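Conserved hypothetical secreted protein (Helicobacter pylori, PDB 4RNZ) is a cell shape-determining M23B metallopeptidase that binds zinc and probably cleaves peptide bonds of peptidoglycan. Local coordinates at residues 94-98 with 350-356; 234-240 with 276-282. All coordinates share one frame; numbering follows the deposited sequence.

Interaction 1. Residues 94-98 with 350-356; sequences LLSLQ and HSFEKNS. With NI (nickel (II) ion), chain C.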
# COMPACT_ATOMS: atom_id res chain seq x y z
N LEU A 94 1.80 18.45 14.25
CA LEU A 94 3.00 19.17 14.69
C LEU A 94 3.43 18.64 16.06
O LEU A 94 2.64 18.53 17.00
CB LEU A 94 2.71 20.65 14.80
CG LEU A 94 2.12 21.34 13.57
CD1 LEU A 94 1.78 22.78 13.94
CD2 LEU A 94 3.08 21.30 12.39
N LEU A 95 4.70 18.31 16.19
CA LEU A 95 5.14 17.62 17.38
C LEU A 95 6.50 18.12 17.85
O LEU A 95 7.40 18.34 17.02
CB LEU A 95 5.19 16.14 17.03
CG LEU A 95 5.30 15.09 18.11
CD1 LEU A 95 4.59 13.85 17.59
CD2 LEU A 95 6.78 14.82 18.42
N SER A 96 6.64 18.32 19.16
CA SER A 96 7.95 18.55 19.78
C SER A 96 8.32 17.27 20.52
O SER A 96 7.59 16.84 21.39
CB SER A 96 7.92 19.74 20.76
OG SER A 96 9.18 19.88 21.40
N LEU A 97 9.43 16.64 20.15
CA LEU A 97 9.78 15.35 20.74
C LEU A 97 9.94 15.37 22.29
O LEU A 97 10.67 16.18 22.85
CB LEU A 97 11.05 14.84 20.08
CG LEU A 97 11.41 13.38 20.32
CD1 LEU A 97 10.39 12.46 19.67
CD2 LEU A 97 12.79 13.08 19.77
N GLN A 98 9.24 14.47 22.96
CA GLN A 98 9.26 14.33 24.41
C GLN A 98 9.89 13.01 24.80
O GLN A 98 10.70 12.96 25.72
CB GLN A 98 7.85 14.45 24.98
CG GLN A 98 7.20 15.80 24.75
CD GLN A 98 8.12 16.94 25.15
OE1 GLN A 98 8.60 16.99 26.29
NE2 GLN A 98 8.40 17.84 24.22
N HIS A 350 1.48 27.87 16.50
CA HIS A 350 1.12 26.85 17.47
C HIS A 350 2.30 26.58 18.38
O HIS A 350 3.26 25.91 17.97
CB HIS A 350 0.67 25.58 16.77
CG HIS A 350 -0.49 25.80 15.86
ND1 HIS A 350 -0.36 26.39 14.63
CD2 HIS A 350 -1.80 25.57 16.04
CE1 HIS A 350 -1.55 26.50 14.07
NE2 HIS A 350 -2.44 26.01 14.91
N SER A 351 2.21 27.08 19.60
CA SER A 351 3.31 27.08 20.56
C SER A 351 3.53 25.77 21.28
O SER A 351 2.66 25.24 21.94
CB SER A 351 3.10 28.16 21.63
OG SER A 351 4.01 27.95 22.72
N PHE A 352 4.75 25.27 21.21
CA PHE A 352 5.14 24.11 22.00
C PHE A 352 5.38 24.42 23.49
O PHE A 352 5.71 23.52 24.26
CB PHE A 352 6.36 23.45 21.37
CG PHE A 352 6.10 22.87 20.00
CD1 PHE A 352 5.07 21.95 19.81
CD2 PHE A 352 6.89 23.22 18.92
CE1 PHE A 352 4.83 21.40 18.55
CE2 PHE A 352 6.66 22.67 17.66
CZ PHE A 352 5.63 21.76 17.48
N GLU A 353 5.22 25.68 23.90
CA GLU A 353 5.19 26.01 25.33
C GLU A 353 3.88 25.56 25.93
O GLU A 353 3.85 24.98 27.01
CB GLU A 353 5.38 27.50 25.57
CG GLU A 353 6.68 28.03 25.00
CD GLU A 353 7.10 29.36 25.62
OE1 GLU A 353 7.92 30.05 24.98
OE2 GLU A 353 6.63 29.70 26.73
N LYS A 354 2.80 25.81 25.19
CA LYS A 354 1.45 25.39 25.59
C LYS A 354 1.24 23.87 25.53
O LYS A 354 0.60 23.29 26.40
CB LYS A 354 0.39 26.05 24.70
CG LYS A 354 0.32 27.57 24.80
CD LYS A 354 -0.80 28.10 23.90
CE LYS A 354 -0.66 29.60 23.65
NZ LYS A 354 -0.75 30.37 24.92
N ASN A 355 1.75 23.23 24.47
CA ASN A 355 1.50 21.80 24.23
C ASN A 355 2.64 21.12 23.51
O ASN A 355 3.30 21.74 22.69
CB ASN A 355 0.25 21.66 23.37
CG ASN A 355 -0.98 22.18 24.06
OD1 ASN A 355 -1.41 21.62 25.07
ND2 ASN A 355 -1.54 23.27 23.56
N SER A 356 2.86 19.84 23.81
CA SER A 356 3.90 19.06 23.12
C SER A 356 3.54 18.69 21.66
O SER A 356 4.43 18.41 20.83
CB SER A 356 4.27 17.81 23.91
OG SER A 356 3.13 17.08 24.32
NI NI C . -4.55 26.18 14.39

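Interaction 2. Residues 234-240 with 276-282; sequences SASDGRV and KGSFVKK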
# COMPACT_ATOMS: atom_id res chain seq x y z
N SER A 234 14.31 -13.40 -5.79
CA SER A 234 13.75 -12.29 -5.01
C SER A 234 14.25 -10.95 -5.54
O SER A 234 15.44 -10.73 -5.69
CB SER A 234 14.13 -12.39 -3.53
OG SER A 234 13.58 -11.31 -2.79
N ALA A 235 13.32 -10.02 -5.77
CA ALA A 235 13.68 -8.70 -6.26
C ALA A 235 14.32 -7.85 -5.20
O ALA A 235 14.84 -6.77 -5.52
CB ALA A 235 12.45 -7.99 -6.77
N SER A 236 14.27 -8.31 -3.93
CA SER A 236 14.78 -7.56 -2.80
C SER A 236 15.17 -8.47 -1.64
O SER A 236 14.87 -9.67 -1.63
CB SER A 236 13.71 -6.61 -2.27
OG SER A 236 12.66 -7.34 -1.65
N ASP A 237 15.82 -7.87 -0.66
CA ASP A 237 15.95 -8.47 0.65
C ASP A 237 14.58 -8.50 1.25
O ASP A 237 13.70 -7.72 0.84
CB ASP A 237 16.82 -7.65 1.59
CG ASP A 237 18.30 -7.67 1.22
OD1 ASP A 237 18.71 -8.36 0.26
OD2 ASP A 237 19.03 -6.97 1.94
N GLY A 238 14.40 -9.37 2.24
CA GLY A 238 13.19 -9.30 3.06
C GLY A 238 12.93 -10.56 3.82
O GLY A 238 13.80 -11.43 3.93
N ARG A 239 11.70 -10.67 4.33
CA ARG A 239 11.27 -11.83 5.10
C ARG A 239 10.01 -12.42 4.52
O ARG A 239 9.06 -11.70 4.20
CB ARG A 239 11.03 -11.45 6.57
CG ARG A 239 10.97 -12.67 7.48
CD ARG A 239 10.87 -12.28 8.95
NE ARG A 239 10.91 -13.46 9.81
CZ ARG A 239 10.83 -13.42 11.15
NH1 ARG A 239 10.74 -12.25 11.77
NH2 ARG A 239 10.87 -14.55 11.86
N VAL A 240 9.99 -13.74 4.38
CA VAL A 240 8.82 -14.42 3.84
C VAL A 240 7.67 -14.32 4.83
O VAL A 240 7.82 -14.67 5.98
CB VAL A 240 9.10 -15.90 3.57
CG1 VAL A 240 7.85 -16.62 3.06
CG2 VAL A 240 10.21 -16.04 2.56
N LYS A 276 7.92 -19.74 5.61
CA LYS A 276 7.40 -18.65 6.42
C LYS A 276 8.45 -18.21 7.44
O LYS A 276 9.07 -19.03 8.11
CB LYS A 276 6.14 -19.12 7.13
CG LYS A 276 5.20 -18.01 7.54
CD LYS A 276 3.77 -18.53 7.60
CE LYS A 276 2.78 -17.47 8.04
NZ LYS A 276 3.30 -16.59 9.12
N GLY A 277 8.68 -16.91 7.52
CA GLY A 277 9.74 -16.40 8.37
C GLY A 277 11.16 -16.44 7.82
O GLY A 277 12.05 -15.84 8.43
N SER A 278 11.42 -17.13 6.71
CA SER A 278 12.78 -17.15 6.15
C SER A 278 13.20 -15.73 5.80
O SER A 278 12.40 -14.98 5.26
CB SER A 278 12.89 -17.98 4.87
OG SER A 278 12.68 -19.36 5.10
N PHE A 279 14.43 -15.37 6.13
CA PHE A 279 15.02 -14.16 5.61
C PHE A 279 15.61 -14.48 4.23
O PHE A 279 16.29 -15.50 4.08
CB PHE A 279 16.07 -13.61 6.55
CG PHE A 279 15.49 -12.98 7.78
CD1 PHE A 279 15.01 -13.77 8.82
CD2 PHE A 279 15.38 -11.60 7.88
CE1 PHE A 279 14.45 -13.20 9.95
CE2 PHE A 279 14.83 -11.02 9.01
CZ PHE A 279 14.36 -11.82 10.04
N VAL A 280 15.30 -13.64 3.24
CA VAL A 280 15.84 -13.80 1.87
C VAL A 280 16.68 -12.61 1.44
O VAL A 280 16.49 -11.49 1.92
CB VAL A 280 14.73 -14.00 0.82
CG1 VAL A 280 13.78 -15.13 1.24
CG2 VAL A 280 13.97 -12.71 0.58
N LYS A 281 17.59 -12.85 0.49
CA LYS A 281 18.42 -11.78 -0.03
C LYS A 281 17.99 -11.46 -1.44
O LYS A 281 17.52 -12.34 -2.15
CB LYS A 281 19.88 -12.19 -0.03
CG LYS A 281 20.55 -12.09 1.32
CD LYS A 281 22.06 -12.18 1.14
CE LYS A 281 22.77 -12.32 2.48
NZ LYS A 281 22.52 -11.12 3.33
N LYS A 282 18.17 -10.21 -1.83
CA LYS A 282 17.96 -9.84 -3.19
C LYS A 282 18.80 -10.79 -4.06
O LYS A 282 19.97 -11.01 -3.77
CB LYS A 282 18.37 -8.39 -3.42
CG LYS A 282 18.18 -7.95 -4.86
CD LYS A 282 18.01 -6.45 -5.01
CE LYS A 282 19.34 -5.75 -5.11
NZ LYS A 282 19.12 -4.33 -5.49

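Interaction 1. Residues 94-98 with 350-356
The amide N of S96 reaches the carbonyl O of S356 at 2.8 Å, in a bond that is almost straight at both ends. Four residues before S356, the ring of F352 lies against the same stretch of backbone: S96 CB sits over one ring face, 3.9 Å from the centroid and displaced toward the rim, a CH-pi contact, while the carbonyl O of L94 comes to the ring edge, 3.9 Å from CE1. With F352 CG anti to its own carbonyl carbon (chi1 -65°), the ring swings in over the strand, and CZ also meets L94 CB. The S96-S356 bond lies where strand 87-96 runs out and antiparallel strand 357-361 is about to pair with it, so the loop 350-356 carries the chain from the long helix 326-348 back onto the sheet. Within that loop S351 OG accepts the amide of E353, an ST turn. Farther along, Q98 CG packs on S356 CB at 3.7 Å; the Q98 chain, bent at chi2, lets NE2 bond back to S96 O from above the carbonyl plane. At the other end L94 CD1 touches H350 CB, and H350 NE2 binds nickel at 2.2 Å with H366 and H368; L346 O holds its ND1.

Interaction 2. Residues 234-240 with 276-282
G238 and V280 form an antiparallel hydrogen-bonded pair in the backbone, V280 N giving to G238 O at 2.8 Å and G238 N to V280 O at 3.0 Å. Beyond the non-hydrogen-bonded pair R239-F279, V240 N donates to S278 O, and V240 O takes the amide of G277. Two side chains then bond to the opposite backbone. D237 OD1 receives K282 N at 2.8 Å on its anti lone pair, closing one end of the pairing. At the other, R239 NE meets G277 O at 3.0 Å, somewhat out of the guanidinium plane. That arginine is stretched straight from CG to NE, with CG anti to its backbone N (chi1 -164°), which carries it obliquely across the F279 ring: CD stands over the ring face, 4.0 Å from the centroid, as a CH-pi contact, and the guanidinium follows with its plane 23° from the ring. An apolar contact occupies the other face of the sheet, where V240 CG2 meets V280 CG1 at 3.9 Å; V280 CG2 also lies against the S234 hydroxyl. V280 touches I255 of strand 252-257 and L274 as well. The short strand 279-280 thus pairs with strand 238-243 in the antiparallel beta-sheet of the M23 peptidase domain.

From the N terminus the chain first builds a five-stranded sheet, then enters strand 87-96, at whose end interaction 1 begins. It runs on through most of the second sheet to the M23 region, where segment 234-240 is met by 276-282 after 35 intervening residues; this is the short loop closed by interaction 2, made largely of strands. After the remaining M23 strands and helix 326-348 the chain comes back to 350-356, closing interaction 1 across 251 residues; only then does strand 357-361 join the second sheet. Interaction 2 is therefore nested inside interaction 1. The outer contact ties the chain's late return to the second sheet; the inner one stays within the M23 sheet. Their centres lie 40 Å apart, and they do not touch.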